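Kojibiose phosphorylase (Gut metagenome, PDB 6W0P) is a phosphorylase of glycoside hydrolase family 65, with a beta-rich N-terminal domain ahead of a largely helical catalytic domain and a small C-terminal domain. Local coordinates at residues 150-155 with 250-255; 89-94 with 143-148. All coordinates share one frame; numbering follows the deposited sequence.

Contact 1: residues 150-155 with 250-255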
loop_
_atom_site.group_PDB
_atom_site.type_symbol
_atom_site.label_atom_id
_atom_site.label_comp_id
_atom_site.label_asym_id
_atom_site.label_seq_id
_atom_site.Cartn_x
_atom_site.Cartn_y
_atom_site.Cartn_z
ATOM N N CYS A 150 29.609 -9.750 -28.737
ATOM C CA CYS A 150 28.212 -9.972 -28.265
ATOM C C CYS A 150 27.235 -8.987 -28.917
ATOM O O CYS A 150 26.011 -9.208 -28.801
ATOM C CB CYS A 150 28.135 -9.905 -26.748
ATOM S SG CYS A 150 29.286 -11.051 -25.948
ATOM N N GLU A 151 27.763 -7.989 -29.632
ATOM C CA GLU A 151 26.991 -7.020 -30.450
ATOM C C GLU A 151 26.345 -7.734 -31.641
ATOM O O GLU A 151 25.373 -7.174 -32.178
ATOM C CB GLU A 151 27.898 -5.895 -30.942
ATOM C CG GLU A 151 28.664 -5.201 -29.826
ATOM C CD GLU A 151 30.059 -5.753 -29.554
ATOM O OE1 GLU A 151 30.426 -6.866 -30.076
ATOM O OE2 GLU A 151 30.783 -5.082 -28.800
ATOM N N ASN A 152 26.861 -8.902 -32.047
ATOM C CA ASN A 152 26.394 -9.622 -33.257
ATOM C C ASN A 152 25.401 -10.737 -32.933
ATOM O O ASN A 152 25.576 -11.440 -31.918
ATOM C CB ASN A 152 27.535 -10.256 -34.032
ATOM C CG ASN A 152 28.620 -9.264 -34.374
ATOM O OD1 ASN A 152 28.350 -8.066 -34.429
ATOM N ND2 ASN A 152 29.822 -9.764 -34.614
ATOM N N ALA A 153 24.462 -10.933 -33.868
ATOM C CA ALA A 153 23.472 -12.036 -33.944
ATOM C C ALA A 153 23.429 -12.536 -35.387
ATOM O O ALA A 153 23.608 -11.724 -36.312
ATOM C CB ALA A 153 22.103 -11.559 -33.510
ATOM N N TYR A 154 23.165 -13.814 -35.582
ATOM C CA TYR A 154 23.156 -14.444 -36.918
ATOM C C TYR A 154 21.877 -15.256 -37.083
ATOM O O TYR A 154 21.395 -15.904 -36.109
ATOM C CB TYR A 154 24.394 -15.322 -37.072
ATOM C CG TYR A 154 25.652 -14.631 -36.614
ATOM C CD1 TYR A 154 26.088 -13.474 -37.234
ATOM C CD2 TYR A 154 26.401 -15.126 -35.555
ATOM C CE1 TYR A 154 27.235 -12.828 -36.812
ATOM C CE2 TYR A 154 27.553 -14.492 -35.127
ATOM C CZ TYR A 154 27.990 -13.353 -35.773
ATOM O OH TYR A 154 29.113 -12.715 -35.330
ATOM N N GLN A 155 21.373 -15.273 -38.310
ATOM C CA GLN A 155 20.158 -16.031 -38.670
ATOM C C GLN A 155 20.397 -16.643 -40.036
ATOM O O GLN A 155 20.935 -15.951 -40.899
ATOM C CB GLN A 155 18.935 -15.119 -38.699
ATOM C CG GLN A 155 17.629 -15.852 -38.949
ATOM C CD GLN A 155 16.494 -14.864 -39.020
ATOM O OE1 GLN A 155 16.574 -13.860 -39.728
ATOM N NE2 GLN A 155 15.442 -15.130 -38.257
ATOM N N TYR A 250 23.206 -11.410 -41.110
ATOM C CA TYR A 250 24.133 -10.867 -40.089
ATOM C C TYR A 250 23.492 -9.628 -39.470
ATOM O O TYR A 250 23.024 -8.743 -40.229
ATOM C CB TYR A 250 25.483 -10.537 -40.722
ATOM C CG TYR A 250 26.107 -11.715 -41.422
ATOM C CD1 TYR A 250 25.786 -12.000 -42.734
ATOM C CD2 TYR A 250 26.989 -12.571 -40.772
ATOM C CE1 TYR A 250 26.346 -13.081 -43.399
ATOM C CE2 TYR A 250 27.540 -13.674 -41.418
ATOM C CZ TYR A 250 27.223 -13.926 -42.745
ATOM O OH TYR A 250 27.747 -14.969 -43.451
ATOM N N VAL A 251 23.441 -9.581 -38.141
ATOM C CA VAL A 251 22.927 -8.413 -37.368
ATOM C C VAL A 251 24.032 -7.897 -36.432
ATOM O O VAL A 251 24.747 -8.715 -35.870
ATOM C CB VAL A 251 21.651 -8.800 -36.597
ATOM C CG1 VAL A 251 21.063 -7.626 -35.828
ATOM C CG2 VAL A 251 20.609 -9.405 -37.523
ATOM N N THR A 252 24.169 -6.574 -36.318
ATOM C CA THR A 252 24.983 -5.873 -35.296
ATOM C C THR A 252 24.102 -4.807 -34.636
ATOM O O THR A 252 23.431 -4.080 -35.349
ATOM C CB THR A 252 26.288 -5.335 -35.884
ATOM O OG1 THR A 252 27.066 -6.464 -36.285
ATOM C CG2 THR A 252 27.064 -4.499 -34.893
ATOM N N ASN A 253 24.040 -4.819 -33.302
ATOM C CA ASN A 253 23.282 -3.860 -32.469
ATOM C C ASN A 253 24.317 -3.138 -31.613
ATOM O O ASN A 253 25.068 -3.838 -30.874
ATOM C CB ASN A 253 22.193 -4.582 -31.673
ATOM C CG ASN A 253 21.155 -5.217 -32.572
ATOM O OD1 ASN A 253 20.494 -4.529 -33.344
ATOM N ND2 ASN A 253 21.001 -6.517 -32.500
ATOM N N ILE A 254 24.423 -1.813 -31.763
ATOM C CA ILE A 254 25.340 -0.972 -30.942
ATOM C C ILE A 254 24.474 -0.079 -30.052
ATOM O O ILE A 254 23.684 0.730 -30.597
ATOM C CB ILE A 254 26.324 -0.157 -31.802
ATOM C CG1 ILE A 254 27.085 -1.026 -32.801
ATOM C CG2 ILE A 254 27.283 0.603 -30.897
ATOM C CD1 ILE A 254 28.009 -2.057 -32.154
ATOM N N ILE A 255 24.638 -0.206 -28.738
ATOM C CA ILE A 255 23.815 0.525 -27.738
ATOM C C ILE A 255 24.696 1.583 -27.074
ATOM O O ILE A 255 25.918 1.378 -27.005
ATOM C CB ILE A 255 23.192 -0.436 -26.704
ATOM C CG1 ILE A 255 24.246 -1.073 -25.798
ATOM C CG2 ILE A 255 22.353 -1.487 -27.396
ATOM C CD1 ILE A 255 23.664 -1.853 -24.649
HETATM O O HOH W 1 23.058 -7.975 -30.421
#
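Asn-152 and Thr-252 stand side by side on strands 152-161 and 245-256, neighbours in the large antiparallel sheet of the family 65 N-terminal domain, both pointing the same way, and Thr-252 OG1 donates to Asn-152 OD1 at 2.8 Å. The hydroxyl comes from above the amide carbonyl plane, 44° out of it; chi1 of Thr-252 (-65°) puts OG1 anti to its own carbonyl carbon. At the other end of the amide, ND2 donates to Tyr-154 OH over 3.1 Å, a hydroxyl that also bonds to Asp-146. On this same face Tyr-154 and Tyr-250 cross obliquely, with Tyr-154 CD1 3.8 Å from Tyr-250 CD2, and Tyr-250 OH continues to the carbonyl of Phe-280. Helices 263-277 and 282-300 pack on these side chains. Ala-153 and Val-251, a hydrogen-bonded pair, face the other side, CB to CB at 4.2 Å; Val-251 N reaches Ala-153 O at 2.8 Å, and Ala-153 N returns the bond to Val-251 O. Just before the strand begins, Glu-151 O takes Asn-253 N at 2.9 Å and a weak bond from a water that accepts from Asn-253 ND2, while Asn-253 OD1 bonds to Ser-213. Glu-151 CG packs against Ile-254 CD1 at 4.0 Å. The amide orientation of Asn-152 is consistent with its bonds, part of a hydrogen-bonded run of buried polar side chains from Thr-252 to Asp-146 on the helix-covered face.

Contact 2: residues 89-94 with 143-148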
loop_
_atom_site.group_PDB
_atom_site.type_symbol
_atom_site.label_atom_id
_atom_site.label_comp_id
_atom_site.label_asym_id
_atom_site.label_seq_id
_atom_site.Cartn_x
_atom_site.Cartn_y
_atom_site.Cartn_z
ATOM N N VAL A 89 14.623 -3.852 -30.447
ATOM C CA VAL A 89 14.500 -4.180 -31.888
ATOM C C VAL A 89 14.369 -5.697 -32.052
ATOM O O VAL A 89 15.263 -6.442 -31.621
ATOM C CB VAL A 89 15.663 -3.568 -32.690
ATOM C CG1 VAL A 89 17.034 -4.001 -32.170
ATOM C CG2 VAL A 89 15.517 -3.841 -34.181
ATOM N N ASN A 90 13.272 -6.136 -32.661
ATOM C CA ASN A 90 13.118 -7.535 -33.147
ATOM C C ASN A 90 13.927 -7.684 -34.448
ATOM O O ASN A 90 13.470 -7.144 -35.472
ATOM C CB ASN A 90 11.639 -7.874 -33.362
ATOM C CG ASN A 90 11.433 -9.278 -33.892
ATOM O OD1 ASN A 90 12.396 -9.956 -34.249
ATOM N ND2 ASN A 90 10.184 -9.725 -33.918
ATOM N N PHE A 91 15.106 -8.319 -34.401
ATOM C CA PHE A 91 16.058 -8.394 -35.549
ATOM C C PHE A 91 16.036 -9.793 -36.169
ATOM O O PHE A 91 16.863 -10.066 -37.036
ATOM C CB PHE A 91 17.467 -7.984 -35.125
ATOM C CG PHE A 91 18.025 -8.694 -33.918
ATOM C CD1 PHE A 91 18.420 -10.024 -33.986
ATOM C CD2 PHE A 91 18.188 -8.016 -32.716
ATOM C CE1 PHE A 91 18.923 -10.669 -32.870
ATOM C CE2 PHE A 91 18.713 -8.658 -31.608
ATOM C CZ PHE A 91 19.087 -9.978 -31.687
ATOM N N PHE A 92 15.122 -10.657 -35.728
ATOM C CA PHE A 92 14.941 -12.026 -36.283
ATOM C C PHE A 92 13.643 -12.095 -37.088
ATOM O O PHE A 92 13.403 -13.121 -37.759
ATOM C CB PHE A 92 14.945 -13.066 -35.159
ATOM C CG PHE A 92 16.300 -13.411 -34.576
ATOM C CD1 PHE A 92 17.430 -13.518 -35.376
ATOM C CD2 PHE A 92 16.428 -13.710 -33.229
ATOM C CE1 PHE A 92 18.654 -13.877 -34.830
ATOM C CE2 PHE A 92 17.648 -14.078 -32.690
ATOM C CZ PHE A 92 18.760 -14.157 -33.490
ATOM N N LYS A 93 12.849 -11.022 -37.049
ATOM C CA LYS A 93 11.515 -10.966 -37.691
ATOM C C LYS A 93 11.629 -11.198 -39.201
ATOM O O LYS A 93 12.443 -10.539 -39.872
ATOM C CB LYS A 93 10.819 -9.630 -37.447
ATOM C CG LYS A 93 9.396 -9.594 -37.987
ATOM C CD LYS A 93 8.617 -8.415 -37.490
ATOM C CE LYS A 93 7.339 -8.215 -38.281
ATOM N NZ LYS A 93 6.643 -6.973 -37.885
ATOM N N ILE A 94 10.831 -12.126 -39.711
ATOM C CA ILE A 94 10.676 -12.341 -41.178
ATOM C C ILE A 94 9.189 -12.337 -41.526
ATOM O O ILE A 94 8.337 -12.423 -40.606
ATOM C CB ILE A 94 11.353 -13.649 -41.641
ATOM C CG1 ILE A 94 10.593 -14.884 -41.151
ATOM C CG2 ILE A 94 12.810 -13.674 -41.207
ATOM C CD1 ILE A 94 11.220 -16.201 -41.557
ATOM N N ARG A 143 19.394 -19.847 -35.638
ATOM C CA ARG A 143 19.965 -18.597 -35.084
ATOM C C ARG A 143 20.937 -18.830 -33.919
ATOM O O ARG A 143 20.905 -19.884 -33.222
ATOM C CB ARG A 143 18.866 -17.580 -34.762
ATOM C CG ARG A 143 17.703 -18.070 -33.920
ATOM C CD ARG A 143 16.521 -17.128 -34.071
ATOM N NE ARG A 143 15.833 -16.941 -32.799
ATOM C CZ ARG A 143 14.589 -16.485 -32.639
ATOM N NH1 ARG A 143 13.851 -16.169 -33.683
ATOM N NH2 ARG A 143 14.081 -16.374 -31.419
ATOM N N LEU A 144 21.780 -17.815 -33.763
ATOM C CA LEU A 144 22.925 -17.699 -32.835
ATOM C C LEU A 144 22.964 -16.266 -32.300
ATOM O O LEU A 144 22.742 -15.327 -33.081
ATOM C CB LEU A 144 24.229 -17.941 -33.601
ATOM C CG LEU A 144 24.521 -19.334 -34.137
ATOM C CD1 LEU A 144 25.720 -19.262 -35.074
ATOM C CD2 LEU A 144 24.817 -20.325 -33.025
ATOM N N LEU A 145 23.304 -16.106 -31.030
ATOM C CA LEU A 145 23.899 -14.863 -30.502
ATOM C C LEU A 145 25.395 -15.141 -30.315
ATOM O O LEU A 145 25.733 -16.191 -29.749
ATOM C CB LEU A 145 23.185 -14.462 -29.206
ATOM C CG LEU A 145 21.668 -14.305 -29.300
ATOM C CD1 LEU A 145 21.092 -13.808 -27.986
ATOM C CD2 LEU A 145 21.264 -13.355 -30.417
ATOM N N ASP A 146 26.254 -14.280 -30.855
ATOM C CA ASP A 146 27.735 -14.427 -30.773
ATOM C C ASP A 146 28.142 -14.276 -29.307
ATOM O O ASP A 146 27.831 -13.235 -28.736
ATOM C CB ASP A 146 28.441 -13.394 -31.651
ATOM C CG ASP A 146 29.895 -13.704 -31.954
ATOM O OD1 ASP A 146 30.645 -14.100 -31.022
ATOM O OD2 ASP A 146 30.285 -13.519 -33.127
ATOM N N MET A 147 28.778 -15.277 -28.712
ATOM C CA MET A 147 29.063 -15.265 -27.246
ATOM C C MET A 147 30.317 -14.446 -26.935
ATOM O O MET A 147 30.411 -14.034 -25.779
ATOM C CB MET A 147 29.244 -16.673 -26.681
ATOM C CG MET A 147 28.017 -17.517 -26.862
ATOM S SD MET A 147 26.528 -16.842 -26.096
ATOM C CE MET A 147 26.941 -17.053 -24.369
ATOM N N SER A 148 31.205 -14.198 -27.909
ATOM C CA SER A 148 32.454 -13.391 -27.747
ATOM C C SER A 148 32.232 -11.939 -28.209
ATOM O O SER A 148 32.418 -11.024 -27.389
ATOM C CB SER A 148 33.614 -14.023 -28.477
ATOM O OG SER A 148 33.452 -15.438 -28.525
#
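Arg-143 lies over the ring of Phe-92, its CD 3.5 Å from the ring centroid and 11° off the normal, a CH-pi contact. The guanidinium then spreads nearly parallel to the ring, the two planes 11° apart, with Phe-92 CD2 against one of its faces, offset toward the guanidinium rim. A bend in the arginine chain at chi3 (-141°) places NE there, 3.3 Å from Phe-92 CD2. Against the opposite face of Phe-92 comes its chain neighbour Phe-91, whose CE1 is over the ring centre, so the Phe-92 ring is sandwiched. Leu-145 CD2 fits beside both phenyl groups, 4.0 Å from Phe-92 CZ and 4.2 Å from Phe-91 CZ, meeting Phe-91 at its edge. Further out, an Asx turn shapes the loop: Phe-92 N donates to Asn-90 OD1 at 3.2 Å. Arg-143 NH1 is held by a salt bridge to Asp-47, and Phe-45 adds a cation-pi partner. Strand 135-145 thus receives the 89-94 loop on the face that carries Arg-143 and Leu-145, while Phe-91 reaches on to Ala-153 and Val-251 of the next two strands; Leu-144, directed away from the loop, packs on helix 282-300.

How the contacts relate
From the N terminus, the 89-94 loop comes first and runs into strand 94-98 of the five-stranded sheet. Contact 2 closes 48 intervening residues by bringing that loop against the end of strand 135-145. A short turn then reverses the chain into strand 152-161, where contact 1 opens; it closes 94 residues when strand 245-256 returns alongside. The two closures follow in series, neither nesting nor crossing. Strands 135-145, 152-161 and 245-256 are consecutive in the ten-stranded sheet, so the contacts lie next to each other, centres about 6 Å apart. Gln-155 NE2 links them at 2.9 Å from Phe-92 O, tying the loop to the sheet.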